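Local coordinates for protein methylglyoxal reductase (NADPH-dependent) (Candida albicans SC5314, PDB 6KWS) that probably reduces methylglyoxal with NADPH as hydride donor, as a member of the dihydroflavonol-4-reductase branch of the NAD(P)-dependent epimerase/dehydratase family, at residues T10-Q15 with V238-V243; V17-L22 with P200-S205; F196-Q201 with E216-I221. The protein carries 1 engineered substitution. All blocks are in the same frame, centred on the assembly; numbering follows the deposited sequence.

Contact 1. Residues T10-Q15 with V238-V243; sequences TGFIAQ and VDVRDV
Val240 lies against the flat side of the Phe12 ring in a CH-pi contact: its CG2 methyl sits 3.7 Å from the ring centroid and 15° off the ring normal, displaced toward the rim. The far end of the ring carries most of the touch, with Phe12 CZ 3.6 Å from Val240 CB and CE1, CE2 and CZ all close to the valine branches. With chi1 at 176°, Phe12 CG is anti to the backbone N, and the ring extends from segment 10-15 toward the start of helix 240-252.

Aliphatic packing continues beside the ring. Ile13 CG1 runs past Val240 CG2 at 4.0 Å, the two side chains heading in opposite directions, and one turn further along the second helix Val243 CG1 meets Ile13 CD1 at 3.8 Å. Ile13 and Val240 are also the closest backbone pair.

Within 238-243, polar bonds fix the start of the helix. Asp239 is the N-cap and accepts Arg241 N on OD1 at 2.8 Å. Arg241 NE also binds Asp239 OD1, which lies in the guanidinium plane, at 2.8 Å, while NH2 reaches OD2, making a side-on, two-nitrogen salt bridge. Arg241 N and NE approach OD1 from opposite faces of the carboxylate. Arg241 NH2 also pairs with Asp329, and Ser326 binds Asp239 OD2, tying this cap to helix 323-337.

Phe12 and Ile13 follow the glycine-containing turn after the first strand of the Rossmann fold. Both belong to the NADPH site, as does Val197, which touches Phe12 and Val240; no cofactor is bound in this model. The cofactor-binding segment thus meets, by apolar packing without a hydrogen bond between the segments, a helix start held by an N-cap bond and a salt bridge.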
# COMPACT_ATOMS: atom_id res chain seq x y z
N THR A 10 -2.84 12.34 -0.62
CA THR A 10 -3.57 12.25 0.64
C THR A 10 -3.89 10.82 1.06
O THR A 10 -4.48 10.63 2.13
CB THR A 10 -4.88 13.00 0.54
OG1 THR A 10 -5.52 12.62 -0.67
CG2 THR A 10 -4.63 14.49 0.52
N GLY A 11 -3.54 9.81 0.24
CA GLY A 11 -3.76 8.43 0.63
C GLY A 11 -2.97 8.04 1.88
O GLY A 11 -2.11 8.77 2.38
N PHE A 12 -3.27 6.84 2.37
CA PHE A 12 -2.74 6.34 3.65
C PHE A 12 -1.23 6.14 3.59
O PHE A 12 -0.47 6.73 4.37
CB PHE A 12 -3.47 5.05 4.00
CG PHE A 12 -2.97 4.36 5.23
CD1 PHE A 12 -2.75 5.06 6.42
CD2 PHE A 12 -2.80 2.99 5.22
CE1 PHE A 12 -2.33 4.40 7.56
CE2 PHE A 12 -2.37 2.31 6.35
CZ PHE A 12 -2.13 3.01 7.52
N ILE A 13 -0.76 5.28 2.69
CA ILE A 13 0.68 5.14 2.50
C ILE A 13 1.28 6.47 2.05
O ILE A 13 2.37 6.85 2.49
CB ILE A 13 0.99 4.02 1.50
CG1 ILE A 13 0.40 2.68 1.95
CG2 ILE A 13 2.46 3.95 1.27
CD1 ILE A 13 0.56 1.57 0.90
N ALA A 14 0.57 7.20 1.19
CA ALA A 14 1.18 8.33 0.50
C ALA A 14 1.58 9.44 1.46
O ALA A 14 2.71 9.94 1.42
CB ALA A 14 0.25 8.87 -0.59
N GLN A 15 0.66 9.84 2.35
CA GLN A 15 0.98 10.84 3.35
C GLN A 15 2.27 10.50 4.08
O GLN A 15 3.09 11.38 4.37
CB GLN A 15 -0.17 10.99 4.34
CG GLN A 15 -1.47 11.47 3.70
CD GLN A 15 -2.39 12.19 4.68
OE1 GLN A 15 -2.06 12.37 5.86
NE2 GLN A 15 -3.55 12.60 4.20
N VAL A 238 2.31 -5.71 7.24
CA VAL A 238 3.51 -4.88 7.31
C VAL A 238 3.05 -3.50 7.74
O VAL A 238 1.93 -3.08 7.42
CB VAL A 238 4.23 -4.86 5.95
CG1 VAL A 238 3.29 -4.33 4.89
CG2 VAL A 238 5.47 -4.03 6.00
N ASP A 239 3.88 -2.81 8.52
CA ASP A 239 3.51 -1.48 8.99
C ASP A 239 3.63 -0.46 7.86
O ASP A 239 4.56 -0.51 7.04
CB ASP A 239 4.40 -1.07 10.17
CG ASP A 239 3.98 0.26 10.80
OD1 ASP A 239 4.37 1.34 10.29
OD2 ASP A 239 3.27 0.21 11.83
N VAL A 240 2.69 0.50 7.84
CA VAL A 240 2.58 1.49 6.77
C VAL A 240 3.83 2.35 6.68
O VAL A 240 4.21 2.77 5.58
CB VAL A 240 1.32 2.36 6.98
CG1 VAL A 240 1.42 3.09 8.30
CG2 VAL A 240 1.13 3.35 5.83
N ARG A 241 4.47 2.62 7.82
CA ARG A 241 5.67 3.45 7.81
C ARG A 241 6.83 2.76 7.10
O ARG A 241 7.62 3.42 6.42
CB ARG A 241 6.01 3.83 9.24
CG ARG A 241 5.02 4.83 9.82
CD ARG A 241 5.07 4.89 11.32
NE ARG A 241 4.73 3.60 11.93
CZ ARG A 241 4.59 3.41 13.24
NH1 ARG A 241 4.75 4.42 14.09
NH2 ARG A 241 4.28 2.21 13.71
N ASP A 242 6.94 1.44 7.24
CA ASP A 242 7.97 0.70 6.50
C ASP A 242 7.64 0.62 5.02
O ASP A 242 8.55 0.65 4.17
CB ASP A 242 8.15 -0.68 7.12
CG ASP A 242 8.57 -0.60 8.57
OD1 ASP A 242 9.34 0.36 8.88
OD2 ASP A 242 8.13 -1.45 9.40
N VAL A 243 6.37 0.52 4.67
CA VAL A 243 6.00 0.56 3.26
C VAL A 243 6.38 1.91 2.67
O VAL A 243 7.08 1.99 1.65
CB VAL A 243 4.49 0.26 3.11
CG1 VAL A 243 4.08 0.32 1.65
CG2 VAL A 243 4.16 -1.10 3.70

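Contact 2. Residues V17-L22 with P200-S205; sequences VVKQLL and PQSFGS
Lys19 reaches from helix 12-23 to segment 200-205, a loop that runs into a 3-10 turn, setting its ammonium against the backbone of Ser202 and the ring of Phe203. Residues 17-22 are continuous helix, Leu21 N bonding to Val17 O and Leu22 N to Val18 O. Val17 turns its side chain from the loop and packs on Ala244 of helix 240-252.

At Lys19, CG is anti to the backbone N (chi1 -176°), which sends the chain toward 200-205 before it bends at chi3 and chi4. CE then lies 3.8 Å from Ser202 CB, and NZ donates to Ser202 O at 3.1 Å. The C=O...N angle is 125°, and the donor is slightly tilted from the carbonyl plane. The same nitrogen stands over the face of Phe203 in a cation-pi contact, 4.8 Å from the ring centroid and 18° off its normal. Phe203 in turn meets Phe45 edge-to-face, and Phe45 also touches the Lys19 side chain.

Helix 12-23 is the first helix of the Rossmann fold, following strand 3-7 inside the sheet; the loop follows outermost strand 196-198 and precedes helix 216-222. Further along, Gln20 turns to helix 240-252, where its NE2 bonds to Arg241 O and its side chain packs on Lys245 and Ile248. Leu21 also packs on Ile248, while Leu22 lies against Phe45.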
# COMPACT_ATOMS: atom_id res chain seq x y z
N VAL A 17 4.80 8.61 2.88
CA VAL A 17 5.87 8.87 1.92
C VAL A 17 6.19 10.36 1.87
O VAL A 17 7.36 10.78 1.92
CB VAL A 17 5.47 8.32 0.54
CG1 VAL A 17 6.37 8.90 -0.55
CG2 VAL A 17 5.52 6.78 0.54
N VAL A 18 5.15 11.19 1.81
CA VAL A 18 5.34 12.63 1.72
C VAL A 18 6.11 13.15 2.92
O VAL A 18 7.10 13.89 2.79
CB VAL A 18 3.98 13.34 1.57
CG1 VAL A 18 4.10 14.82 1.85
CG2 VAL A 18 3.45 13.13 0.16
N LYS A 19 5.67 12.77 4.13
CA LYS A 19 6.36 13.16 5.35
C LYS A 19 7.82 12.74 5.33
O LYS A 19 8.72 13.54 5.63
CB LYS A 19 5.65 12.56 6.57
CG LYS A 19 6.25 12.99 7.89
CD LYS A 19 5.78 12.14 9.06
CE LYS A 19 4.24 12.13 9.18
NZ LYS A 19 3.72 12.31 10.59
N GLN A 20 8.09 11.50 4.94
CA GLN A 20 9.48 11.06 4.91
C GLN A 20 10.26 11.76 3.80
O GLN A 20 11.42 12.14 4.01
CB GLN A 20 9.56 9.55 4.74
CG GLN A 20 8.82 8.79 5.82
CD GLN A 20 9.28 7.37 5.88
OE1 GLN A 20 10.36 7.05 5.36
NE2 GLN A 20 8.48 6.50 6.48
N LEU A 21 9.65 11.96 2.63
CA LEU A 21 10.32 12.71 1.57
C LEU A 21 10.66 14.12 2.02
O LEU A 21 11.78 14.59 1.80
CB LEU A 21 9.45 12.75 0.31
CG LEU A 21 9.47 11.57 -0.67
CD1 LEU A 21 8.47 11.80 -1.78
CD2 LEU A 21 10.87 11.32 -1.25
N LEU A 22 9.73 14.83 2.67
CA LEU A 22 10.01 16.20 3.11
C LEU A 22 11.19 16.25 4.06
O LEU A 22 12.01 17.18 4.01
CB LEU A 22 8.80 16.82 3.80
CG LEU A 22 7.65 17.22 2.90
CD1 LEU A 22 6.55 17.81 3.77
CD2 LEU A 22 8.12 18.20 1.80
N PRO A 200 -0.50 3.44 12.15
CA PRO A 200 -1.26 4.69 12.31
C PRO A 200 -1.26 5.54 11.05
O PRO A 200 -0.39 5.41 10.19
CB PRO A 200 -0.50 5.39 13.43
CG PRO A 200 0.94 4.98 13.11
CD PRO A 200 0.84 3.54 12.77
N GLN A 201 -2.23 6.45 10.98
CA GLN A 201 -2.18 7.51 9.98
C GLN A 201 -1.15 8.58 10.32
O GLN A 201 -0.78 8.78 11.48
CB GLN A 201 -3.55 8.15 9.82
CG GLN A 201 -4.65 7.15 9.73
CD GLN A 201 -5.70 7.58 8.77
OE1 GLN A 201 -6.62 8.32 9.13
NE2 GLN A 201 -5.58 7.13 7.52
N SER A 202 -0.68 9.29 9.30
CA SER A 202 0.34 10.31 9.55
C SER A 202 -0.15 11.37 10.52
O SER A 202 0.66 12.01 11.21
CB SER A 202 0.77 10.98 8.24
OG SER A 202 1.01 10.02 7.22
N PHE A 203 -1.45 11.55 10.61
CA PHE A 203 -2.06 12.61 11.39
C PHE A 203 -3.29 12.06 12.09
O PHE A 203 -4.12 11.39 11.46
CB PHE A 203 -2.40 13.79 10.48
CG PHE A 203 -1.18 14.43 9.85
CD1 PHE A 203 -0.40 15.33 10.57
CD2 PHE A 203 -0.77 14.08 8.57
CE1 PHE A 203 0.74 15.90 10.00
CE2 PHE A 203 0.38 14.63 8.00
CZ PHE A 203 1.13 15.56 8.72
N GLY A 204 -3.38 12.31 13.40
CA GLY A 204 -4.55 11.91 14.15
C GLY A 204 -5.81 12.60 13.71
O GLY A 204 -6.91 12.06 13.93
N SER A 205 -5.69 13.76 13.07
CA SER A 205 -6.85 14.46 12.53
C SER A 205 -7.69 13.55 11.65
O SER A 205 -8.93 13.59 11.70
CB SER A 205 -6.38 15.68 11.73
OG SER A 205 -5.25 16.29 12.34

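Contact 3. Residues F196-Q201 with E216-I221; sequences FVFGPQ and EIINSI
Ile218 places its CD1 methyl over one face of the Phe198 ring, 3.9 Å from the centroid and offset toward the rim. The strand and helix involved begin a beta-alpha-beta unit, strand 196-198, helix 216-222 and strand 234-239, at the edge of the main sheet; the axes of strand 196-198 and helix 216-221 lie 9.4 Å apart at 64°. Ile217 CD1 touches both rings, over a face of Phe196 (4.0 Å from Phe196 CD1) and at the edge of Phe198. Phe196 and Ile217 cross at about a right angle.

In the next shell, Phe268 meets Phe198 edge-to-face, and Leu273 of helix 270-280 touches both isoleucines. Backbone bonds to Val238 and Val240 hold Phe198 beside strand 234-239. Gly199 turns the chain out of the strand with a positive phi of 116°, and its carbonyl is bound by Ser215 OG just before the helix.

On the helix itself, Ser220 OG donates to Ile217 O. Asn219 ND2 bonds to Gln209 O and, at 3.2 Å, to Glu216 OE1, which lies 8° from the amide plane.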
# COMPACT_ATOMS: atom_id res chain seq x y z
N PHE A 196 -1.19 -7.00 3.99
CA PHE A 196 -2.11 -6.09 4.67
C PHE A 196 -1.33 -5.00 5.39
O PHE A 196 -0.42 -5.28 6.17
CB PHE A 196 -2.98 -6.84 5.67
CG PHE A 196 -3.92 -7.81 5.04
CD1 PHE A 196 -5.04 -7.35 4.34
CD2 PHE A 196 -3.71 -9.18 5.16
CE1 PHE A 196 -5.92 -8.26 3.75
CE2 PHE A 196 -4.58 -10.10 4.57
CZ PHE A 196 -5.68 -9.63 3.87
N VAL A 197 -1.70 -3.76 5.14
CA VAL A 197 -0.95 -2.62 5.67
C VAL A 197 -1.61 -2.13 6.95
O VAL A 197 -2.75 -1.65 6.94
CB VAL A 197 -0.86 -1.49 4.64
CG1 VAL A 197 -0.13 -0.34 5.25
CG2 VAL A 197 -0.16 -1.98 3.38
N PHE A 198 -0.90 -2.27 8.07
CA PHE A 198 -1.32 -1.80 9.38
C PHE A 198 -0.57 -0.52 9.71
O PHE A 198 0.32 -0.09 8.97
CB PHE A 198 -1.05 -2.86 10.46
CG PHE A 198 -1.88 -4.08 10.34
CD1 PHE A 198 -3.03 -4.08 9.59
CD2 PHE A 198 -1.50 -5.25 10.99
CE1 PHE A 198 -3.80 -5.23 9.48
CE2 PHE A 198 -2.27 -6.41 10.89
CZ PHE A 198 -3.43 -6.40 10.13
N GLY A 199 -0.88 0.06 10.86
CA GLY A 199 -0.13 1.19 11.35
C GLY A 199 -0.98 2.44 11.43
O GLY A 199 -2.07 2.51 10.85
N PRO A 200 -0.50 3.44 12.15
CA PRO A 200 -1.26 4.69 12.31
C PRO A 200 -1.26 5.54 11.05
O PRO A 200 -0.39 5.41 10.19
CB PRO A 200 -0.50 5.39 13.43
CG PRO A 200 0.94 4.98 13.11
CD PRO A 200 0.84 3.54 12.77
N GLN A 201 -2.23 6.45 10.98
CA GLN A 201 -2.18 7.51 9.98
C GLN A 201 -1.15 8.58 10.32
O GLN A 201 -0.78 8.78 11.48
CB GLN A 201 -3.55 8.15 9.82
CG GLN A 201 -4.65 7.15 9.73
CD GLN A 201 -5.70 7.58 8.77
OE1 GLN A 201 -6.62 8.32 9.13
NE2 GLN A 201 -5.58 7.13 7.52
N GLU A 216 -8.67 -1.20 9.37
CA GLU A 216 -10.04 -1.53 9.78
C GLU A 216 -10.15 -2.95 10.32
O GLU A 216 -10.99 -3.20 11.20
CB GLU A 216 -11.02 -1.33 8.63
CG GLU A 216 -12.44 -1.85 8.90
CD GLU A 216 -13.26 -0.92 9.86
OE1 GLU A 216 -12.84 0.23 10.13
OE2 GLU A 216 -14.32 -1.38 10.37
N ILE A 217 -9.33 -3.89 9.84
CA ILE A 217 -9.21 -5.18 10.52
C ILE A 217 -8.99 -4.98 12.01
O ILE A 217 -9.69 -5.57 12.85
CB ILE A 217 -8.07 -6.00 9.88
CG1 ILE A 217 -8.31 -6.06 8.37
CG2 ILE A 217 -7.97 -7.38 10.49
CD1 ILE A 217 -7.31 -6.87 7.63
N ILE A 218 -8.04 -4.12 12.37
CA ILE A 218 -7.77 -3.80 13.77
C ILE A 218 -8.95 -3.05 14.37
O ILE A 218 -9.42 -3.36 15.47
CB ILE A 218 -6.47 -2.99 13.87
CG1 ILE A 218 -5.30 -3.88 13.44
CG2 ILE A 218 -6.28 -2.45 15.27
CD1 ILE A 218 -4.00 -3.17 13.19
N ASN A 219 -9.44 -2.03 13.66
CA ASN A 219 -10.58 -1.25 14.13
C ASN A 219 -11.80 -2.13 14.41
O ASN A 219 -12.51 -1.92 15.39
CB ASN A 219 -10.94 -0.18 13.10
CG ASN A 219 -11.65 0.99 13.70
OD1 ASN A 219 -11.49 1.28 14.88
ND2 ASN A 219 -12.47 1.67 12.91
N SER A 220 -12.04 -3.13 13.55
CA SER A 220 -13.24 -3.95 13.71
C SER A 220 -13.17 -4.77 15.00
O SER A 220 -14.21 -5.06 15.60
CB SER A 220 -13.42 -4.84 12.49
OG SER A 220 -12.54 -5.95 12.56
N ILE A 221 -11.96 -5.12 15.45
CA ILE A 221 -11.80 -5.73 16.78
C ILE A 221 -12.35 -4.81 17.87
O ILE A 221 -13.03 -5.26 18.80
CB ILE A 221 -10.33 -6.08 17.06
CG1 ILE A 221 -9.76 -7.06 16.03
CG2 ILE A 221 -10.18 -6.59 18.46
CD1 ILE A 221 -10.55 -8.31 15.89

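In the fold
The centre of contact 1 is about 6 Å from the centre of the chain and that of contact 3 about 13 Å; both are partly buried and meet through apolar side chains, a phenylalanine face against a branched aliphatic residue in each. Contact 2, with its centre about 14 Å from that of the chain, is a surface contact built on a lysine charge. Contacts 1 and 2 share helix 12-23, contacts 1 and 3 are connected through the paired strands 234-239 and 196-198, and contacts 2 and 3 share Pro200 and Gln201. Contact 1 holds Thr10, Phe12 and Ile13 of the NADPH site and contact 3 holds Val197; contact 2 holds none of its residues.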